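Local coordinates for peptidase, zinc-dependent (Methanocorpusculum labreanum, PDB 3LMC), which is probably a zinc-dependent metallopeptidase of family M54 that holds a histidine-bound zinc ion and an iron ion in a separate four-cysteine site, at residues D61-R64 with Q69-K72; A74-E79 with L87-L92; I3-D8 with R17-E22. All coordinates share one frame; numbering follows the deposited sequence.

How the contacts relate
Contact 3 lies in the core, while contacts 1 and 2 are only partly buried and lie close together on one side of the molecule. The central sheet ties contacts 2 and 3: strands 3-7 and 90-94 are neighbours in it, and Leu92 O probably accepts a hydrogen bond from Phe6 N. Helix 16-27 packs on Leu5 and Trp7 in contact 3, whereas contact 1 packs on the sheet through the alternate residues His4 and Phe6 and through Ile91. The chemistry follows place. Contact 3 is aliphatic and indole packing, contact 1 sets two phenylalanines beside a many-bonded arginine, and contact 2 is a slight touch between selenomethionine, histidine and glutamate at the ends of helix 78-88.

Contact 1: D61-R64 with Q69-K72; sequences DMFR and QIFK
Arg64, whose stem packs against Phe71, has its guanidinium gripped on every nitrogen. NH2 reaches back one helical turn to Asp61 OD1 at 2.7 Å, a salt bridge with a bent N-H...O angle of 140°, made to the anti lone pair of the carboxylate and tilted somewhat from the guanidinium plane. The same NH2 also bonds Leu115 O, while NH1 takes Glu89 O and Gly116 O and NE takes Asn85 OD1. This buried charge is therefore met by a carboxylate and several oxygens, which should fix its rotation. The chain stays extended as far as CD and bends at chi3 (54°), carrying the head away from Phe71, so that only its upper part meets the ring: Phe71 CD2 lies 3.9 Å from Arg64 CA and 4.0 Å from Arg64 CG.

Phe71 sets its CG anti to the carbonyl carbon (chi1 -57°), directing the ring at helix 53-66. Phe63 CE2 comes to its edge, near the plane, 3.7 Å from Phe71 CE2, and the two side chains cross at about a right angle. Ile70 CG2 sits over the centre of one Phe71 face, while Ile70 CD1 reaches Phe63 CZ at 4.3 Å. With an alanine at Phe71, the Phe63 ring and the stem of Arg64 would probably lose their shared neighbour, opening a gap beneath Ile70 CG2. Contacts of Phe71 with His4, edge-to-face, and with Ile91 place this pair of consecutive helices, short helix 68-71 packing on the end of helix 53-66, against the central sheet of an alpha/beta fold.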
# COMPACT_ATOMS: atom_id res chain seq x y z
N ASP A 61 11.36 5.40 0.93
CA ASP A 61 12.35 5.06 1.95
C ASP A 61 13.15 6.32 2.33
O ASP A 61 13.32 6.63 3.50
CB ASP A 61 13.29 3.96 1.46
CG ASP A 61 14.51 3.81 2.36
OD1 ASP A 61 14.36 3.37 3.52
OD2 ASP A 61 15.61 4.15 1.90
N MSE A 62 13.64 7.04 1.33
CA MSE A 62 14.40 8.26 1.62
C MSE A 62 13.61 9.26 2.46
O MSE A 62 14.15 9.88 3.38
CB MSE A 62 14.85 8.92 0.33
CG MSE A 62 15.79 8.07 -0.49
SE MSE A 62 16.56 9.19 -1.87
CE MSE A 62 16.65 10.86 -0.83
N PHE A 63 12.33 9.41 2.14
CA PHE A 63 11.46 10.32 2.88
C PHE A 63 11.33 9.90 4.35
O PHE A 63 11.44 10.72 5.27
CB PHE A 63 10.07 10.39 2.23
CG PHE A 63 9.14 11.31 2.93
CD1 PHE A 63 9.21 12.68 2.71
CD2 PHE A 63 8.19 10.82 3.82
CE1 PHE A 63 8.34 13.56 3.37
CE2 PHE A 63 7.32 11.68 4.47
CZ PHE A 63 7.40 13.05 4.25
N ARG A 64 11.08 8.61 4.57
CA ARG A 64 10.99 8.11 5.94
C ARG A 64 12.28 8.42 6.72
O ARG A 64 12.23 8.96 7.82
CB ARG A 64 10.74 6.61 5.94
CG ARG A 64 10.71 5.98 7.34
CD ARG A 64 10.44 4.47 7.23
NE ARG A 64 11.41 3.87 6.33
CZ ARG A 64 11.18 2.83 5.55
NH1 ARG A 64 10.01 2.21 5.59
NH2 ARG A 64 12.14 2.39 4.75
N GLN A 69 10.70 13.02 12.79
CA GLN A 69 9.65 13.72 13.51
C GLN A 69 8.26 13.19 13.12
O GLN A 69 7.29 13.36 13.87
CB GLN A 69 9.77 15.25 13.33
CG GLN A 69 9.61 15.76 11.90
CD GLN A 69 10.94 15.90 11.15
OE1 GLN A 69 11.85 15.08 11.31
NE2 GLN A 69 11.05 16.93 10.32
N ILE A 70 8.17 12.51 11.97
CA ILE A 70 6.92 11.84 11.60
C ILE A 70 6.85 10.36 12.00
O ILE A 70 5.90 9.95 12.66
CB ILE A 70 6.62 11.98 10.08
CG1 ILE A 70 6.51 13.45 9.68
CG2 ILE A 70 5.32 11.29 9.73
CD1 ILE A 70 6.08 13.63 8.25
N PHE A 71 7.85 9.56 11.63
CA PHE A 71 7.72 8.10 11.75
C PHE A 71 8.38 7.42 12.96
O PHE A 71 8.03 6.28 13.29
CB PHE A 71 8.21 7.42 10.46
CG PHE A 71 7.50 7.88 9.23
CD1 PHE A 71 6.24 7.38 8.90
CD2 PHE A 71 8.08 8.83 8.39
CE1 PHE A 71 5.58 7.83 7.76
CE2 PHE A 71 7.43 9.26 7.24
CZ PHE A 71 6.18 8.77 6.93
N LYS A 72 9.34 8.09 13.60
CA LYS A 72 10.09 7.46 14.69
C LYS A 72 9.28 7.47 15.99
O LYS A 72 8.85 8.53 16.44
CB LYS A 72 11.43 8.18 14.88
CG LYS A 72 12.24 7.69 16.07
CD LYS A 72 13.54 8.47 16.21
CE LYS A 72 13.37 9.71 17.10
NZ LYS A 72 12.82 9.40 18.47

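Contact 2: A74-E79 with L87-L92; sequences ADMDLE and LHEKIL
The two ends of helix 78-88, which leads into strand 90-94 of the central mixed sheet, are bridged by the side chain of Met76, in the loop ahead of the helix, touching His88 and Glu89 where the helix gives way to the strand. Met76 is a selenomethionine. Its CG is anti to the backbone N (chi1 -178°) and the next bond is also extended, so the selenium is held well out from the loop before a bend at chi3 turns the methyl onto its partners.

That methyl does all the touching. CE lies 3.8 Å from His88 CB and 4.0 Å from His88 CG, meeting the root of the imidazole obliquely, while the ring itself also meets that of Phe80. On the Glu89 side the two side chains come from opposite directions, and Met76 CE stands 3.7 Å from Glu89 OE2, a van der Waals approach. The other oxygen, Glu89 OE1, is hydrogen-bonded to His4 NE2 on the adjacent strand 3-7; this bond, together with the bend of Glu89 at chi2 (-58°), helps to place the carboxylate.

Side-chain hydrogen bonds to the backbone also hold both ends of the helix. Asp77 is the N-cap, its OD2 bonding the backbone N of Phe80, and Lys72 NZ bonds Met76 O just ahead of it. At the other end Lys90 folds back on the last turn, where its positive charge probably suits the negative C-terminal end of the helix dipole: NZ bonds His86 O and makes a weak bond of 3.2 Å to Leu87 O.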
# COMPACT_ATOMS: atom_id res chain seq x y z
N ALA A 74 8.48 7.73 19.86
CA ALA A 74 9.13 8.55 20.88
C ALA A 74 10.22 7.78 21.64
O ALA A 74 11.26 8.34 21.97
CB ALA A 74 8.10 9.10 21.86
N ASP A 75 9.98 6.50 21.90
CA ASP A 75 10.91 5.70 22.69
C ASP A 75 12.03 5.08 21.86
O ASP A 75 12.71 4.17 22.32
CB ASP A 75 10.17 4.61 23.48
CG ASP A 75 9.57 3.53 22.57
OD1 ASP A 75 9.84 3.55 21.34
OD2 ASP A 75 8.84 2.66 23.09
N MSE A 76 12.23 5.57 20.64
CA MSE A 76 13.27 5.03 19.76
C MSE A 76 14.42 6.01 19.51
O MSE A 76 14.23 7.12 19.01
CB MSE A 76 12.69 4.54 18.43
CG MSE A 76 13.74 3.93 17.52
SE MSE A 76 13.10 3.48 15.72
CE MSE A 76 11.97 1.96 16.18
N ASP A 77 15.62 5.59 19.87
CA ASP A 77 16.81 6.40 19.69
C ASP A 77 16.95 6.84 18.23
O ASP A 77 16.66 6.06 17.32
CB ASP A 77 18.05 5.62 20.14
CG ASP A 77 19.33 6.24 19.63
OD1 ASP A 77 19.67 7.36 20.07
OD2 ASP A 77 19.99 5.60 18.79
N LEU A 78 17.41 8.07 18.01
CA LEU A 78 17.50 8.66 16.66
C LEU A 78 18.51 7.96 15.76
O LEU A 78 18.27 7.79 14.56
CB LEU A 78 17.82 10.15 16.74
CG LEU A 78 18.00 10.86 15.40
CD1 LEU A 78 16.77 10.63 14.51
CD2 LEU A 78 18.24 12.36 15.62
N GLU A 79 19.63 7.55 16.34
CA GLU A 79 20.66 6.86 15.58
C GLU A 79 20.19 5.45 15.21
O GLU A 79 20.47 4.98 14.11
CB GLU A 79 21.97 6.78 16.38
CG GLU A 79 23.23 6.71 15.51
CD GLU A 79 24.51 6.75 16.33
OE1 GLU A 79 24.50 6.27 17.49
OE2 GLU A 79 25.53 7.26 15.82
N LEU A 87 13.22 -1.48 8.95
CA LEU A 87 12.83 -2.74 9.61
C LEU A 87 11.59 -2.51 10.47
O LEU A 87 10.78 -3.42 10.66
CB LEU A 87 13.95 -3.29 10.52
CG LEU A 87 15.41 -3.38 10.07
CD1 LEU A 87 16.29 -4.07 11.14
CD2 LEU A 87 15.51 -4.13 8.74
N HIS A 88 11.44 -1.29 10.99
CA HIS A 88 10.48 -1.05 12.06
C HIS A 88 9.25 -0.24 11.67
O HIS A 88 8.16 -0.47 12.20
CB HIS A 88 11.18 -0.39 13.25
CG HIS A 88 12.18 -1.27 13.91
ND1 HIS A 88 11.85 -2.13 14.93
CD2 HIS A 88 13.51 -1.43 13.69
CE1 HIS A 88 12.93 -2.79 15.31
NE2 HIS A 88 13.95 -2.39 14.58
N GLU A 89 9.43 0.71 10.76
CA GLU A 89 8.33 1.61 10.42
C GLU A 89 7.90 1.39 8.97
O GLU A 89 8.37 2.07 8.06
CB GLU A 89 8.73 3.06 10.69
CG GLU A 89 9.30 3.28 12.10
CD GLU A 89 8.33 2.86 13.21
OE1 GLU A 89 7.10 3.06 13.05
OE2 GLU A 89 8.79 2.35 14.25
N LYS A 90 7.04 0.41 8.78
CA LYS A 90 6.59 0.04 7.45
C LYS A 90 5.66 1.13 6.96
O LYS A 90 4.83 1.62 7.73
CB LYS A 90 5.84 -1.28 7.50
CG LYS A 90 6.61 -2.43 8.15
CD LYS A 90 8.00 -2.60 7.56
CE LYS A 90 8.69 -3.87 8.13
NZ LYS A 90 10.07 -4.02 7.57
N ILE A 91 5.78 1.51 5.70
CA ILE A 91 4.86 2.49 5.12
C ILE A 91 4.13 1.95 3.90
O ILE A 91 4.74 1.38 3.01
CB ILE A 91 5.62 3.76 4.72
CG1 ILE A 91 6.22 4.41 5.96
CG2 ILE A 91 4.71 4.71 3.92
CD1 ILE A 91 7.22 5.52 5.65
N LEU A 92 2.81 2.15 3.88
CA LEU A 92 2.01 1.94 2.68
C LEU A 92 1.56 3.31 2.16
O LEU A 92 0.80 4.02 2.83
CB LEU A 92 0.78 1.08 2.99
CG LEU A 92 -0.26 0.95 1.85
CD1 LEU A 92 0.38 0.38 0.59
CD2 LEU A 92 -1.49 0.11 2.24

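Contact 3: I3-D8 with R17-E22; sequences IHLFWD and RPVSEE
The indole of Trp7 offers a corner of its six-membered ring to Val19: CZ3 lies 3.8 Å from Val19 CG2 and 3.9 Å from Val19 CB, and the neighbouring Trp7 CH2 is 4.0 Å from CG2. The methyl arrives obliquely, with the two side chains crossing at about a right angle. At the other end of the indole NE1 bonds Val11 O, which satisfies its polar atom and should hold the ring's rotation. The other flat group is the guanidinium of Arg17, a residue that takes no part in the packing on the strand; Glu21 OE2 meets it at the edge, in plane, 2.8 Å from Arg17 NE, a salt bridge one turn along the exposed side of the helix.

Strand 3-7 and helix 16-27 are the first two elements of a beta-alpha-beta crossover completed by strand 31-34. The short segments run nearly antiparallel, at 158°, with axes 9.9 Å apart. Two residues before Trp7, and so on the same side of the strand, Leu5 sets CG anti to its own N (chi1 180°) and pushes CD2 into the helix, 3.9 Å from Val19 CG1 and 4.1 Å from Ser20 CB. Val19 CG1 meets Trp7 CZ3 as well as Leu5, while CG2 packs against the indole. Ile143, on the helix that carries zinc ligands His149 and His153, touches both Trp7 and Val19.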
# COMPACT_ATOMS: atom_id res chain seq x y z
N ILE A 3 3.06 0.32 11.57
CA ILE A 3 2.57 0.36 10.20
C ILE A 3 1.89 1.69 9.96
O ILE A 3 0.97 2.06 10.70
CB ILE A 3 1.59 -0.79 9.91
CG1 ILE A 3 2.27 -2.14 10.11
CG2 ILE A 3 1.07 -0.71 8.48
CD1 ILE A 3 1.31 -3.28 10.00
N HIS A 4 2.35 2.40 8.94
CA HIS A 4 1.90 3.76 8.65
C HIS A 4 1.23 3.83 7.28
O HIS A 4 1.85 3.51 6.26
CB HIS A 4 3.08 4.73 8.71
CG HIS A 4 3.89 4.63 9.96
ND1 HIS A 4 3.78 5.53 11.00
CD2 HIS A 4 4.85 3.75 10.34
CE1 HIS A 4 4.61 5.20 11.97
NE2 HIS A 4 5.28 4.12 11.59
N LEU A 5 -0.03 4.24 7.26
CA LEU A 5 -0.75 4.43 6.00
C LEU A 5 -0.52 5.87 5.59
O LEU A 5 -1.08 6.79 6.20
CB LEU A 5 -2.26 4.18 6.20
CG LEU A 5 -3.12 4.35 4.94
CD1 LEU A 5 -2.77 3.29 3.92
CD2 LEU A 5 -4.63 4.29 5.28
N PHE A 6 0.32 6.08 4.58
CA PHE A 6 0.53 7.42 4.06
C PHE A 6 -0.48 7.67 2.94
O PHE A 6 -0.25 7.28 1.78
CB PHE A 6 1.96 7.64 3.54
CG PHE A 6 2.24 9.09 3.18
CD1 PHE A 6 3.41 9.72 3.56
CD2 PHE A 6 1.28 9.85 2.49
CE1 PHE A 6 3.64 11.06 3.25
CE2 PHE A 6 1.50 11.19 2.18
CZ PHE A 6 2.68 11.79 2.56
N TRP A 7 -1.56 8.35 3.29
CA TRP A 7 -2.69 8.59 2.39
C TRP A 7 -2.53 9.93 1.65
O TRP A 7 -2.73 11.00 2.23
CB TRP A 7 -3.99 8.57 3.20
CG TRP A 7 -5.25 8.70 2.37
CD1 TRP A 7 -5.82 9.85 1.90
CD2 TRP A 7 -6.08 7.63 1.92
NE1 TRP A 7 -6.96 9.56 1.18
CE2 TRP A 7 -7.14 8.19 1.19
CE3 TRP A 7 -6.03 6.24 2.07
CZ2 TRP A 7 -8.14 7.41 0.60
CZ3 TRP A 7 -7.03 5.46 1.48
CH2 TRP A 7 -8.07 6.06 0.75
N ASP A 8 -2.15 9.88 0.37
CA ASP A 8 -2.02 11.09 -0.45
C ASP A 8 -3.37 11.79 -0.52
O ASP A 8 -4.35 11.22 -1.01
CB ASP A 8 -1.52 10.72 -1.85
CG ASP A 8 -1.18 11.94 -2.70
OD1 ASP A 8 -2.07 12.78 -2.93
OD2 ASP A 8 -0.01 12.04 -3.16
N ARG A 17 -9.95 7.11 6.87
CA ARG A 17 -10.16 6.49 8.16
C ARG A 17 -10.66 5.04 8.04
O ARG A 17 -10.06 4.14 8.62
CB ARG A 17 -11.10 7.34 9.01
CG ARG A 17 -11.38 6.79 10.38
CD ARG A 17 -12.37 7.69 11.09
NE ARG A 17 -12.75 7.17 12.40
CZ ARG A 17 -13.63 7.77 13.20
NH1 ARG A 17 -14.20 8.90 12.81
NH2 ARG A 17 -13.93 7.23 14.37
N PRO A 18 -11.73 4.81 7.26
CA PRO A 18 -12.22 3.44 7.09
C PRO A 18 -11.14 2.50 6.56
O PRO A 18 -10.99 1.39 7.06
CB PRO A 18 -13.35 3.57 6.05
CG PRO A 18 -13.74 4.98 6.09
CD PRO A 18 -12.51 5.77 6.46
N VAL A 19 -10.39 2.94 5.56
CA VAL A 19 -9.31 2.12 5.03
C VAL A 19 -8.28 1.78 6.11
O VAL A 19 -7.87 0.62 6.28
CB VAL A 19 -8.61 2.79 3.85
CG1 VAL A 19 -7.29 2.06 3.53
CG2 VAL A 19 -9.55 2.80 2.64
N SER A 20 -7.86 2.79 6.86
CA SER A 20 -6.98 2.59 8.00
C SER A 20 -7.54 1.54 8.97
O SER A 20 -6.81 0.67 9.45
CB SER A 20 -6.82 3.92 8.74
OG SER A 20 -6.01 3.75 9.88
N GLU A 21 -8.83 1.62 9.28
CA GLU A 21 -9.41 0.77 10.33
C GLU A 21 -9.58 -0.68 9.87
O GLU A 21 -9.35 -1.59 10.65
CB GLU A 21 -10.75 1.35 10.83
CG GLU A 21 -10.54 2.67 11.57
CD GLU A 21 -11.82 3.43 11.82
OE1 GLU A 21 -12.91 2.87 11.53
OE2 GLU A 21 -11.74 4.58 12.30
N GLU A 22 -9.95 -0.87 8.61
CA GLU A 22 -10.09 -2.21 8.03
C GLU A 22 -8.73 -2.86 7.73
O GLU A 22 -8.59 -4.09 7.80
CB GLU A 22 -10.90 -2.14 6.74
CG GLU A 22 -12.28 -1.54 6.91
CD GLU A 22 -13.24 -1.98 5.80
OE1 GLU A 22 -12.86 -2.85 4.98
OE2 GLU A 22 -14.38 -1.49 5.78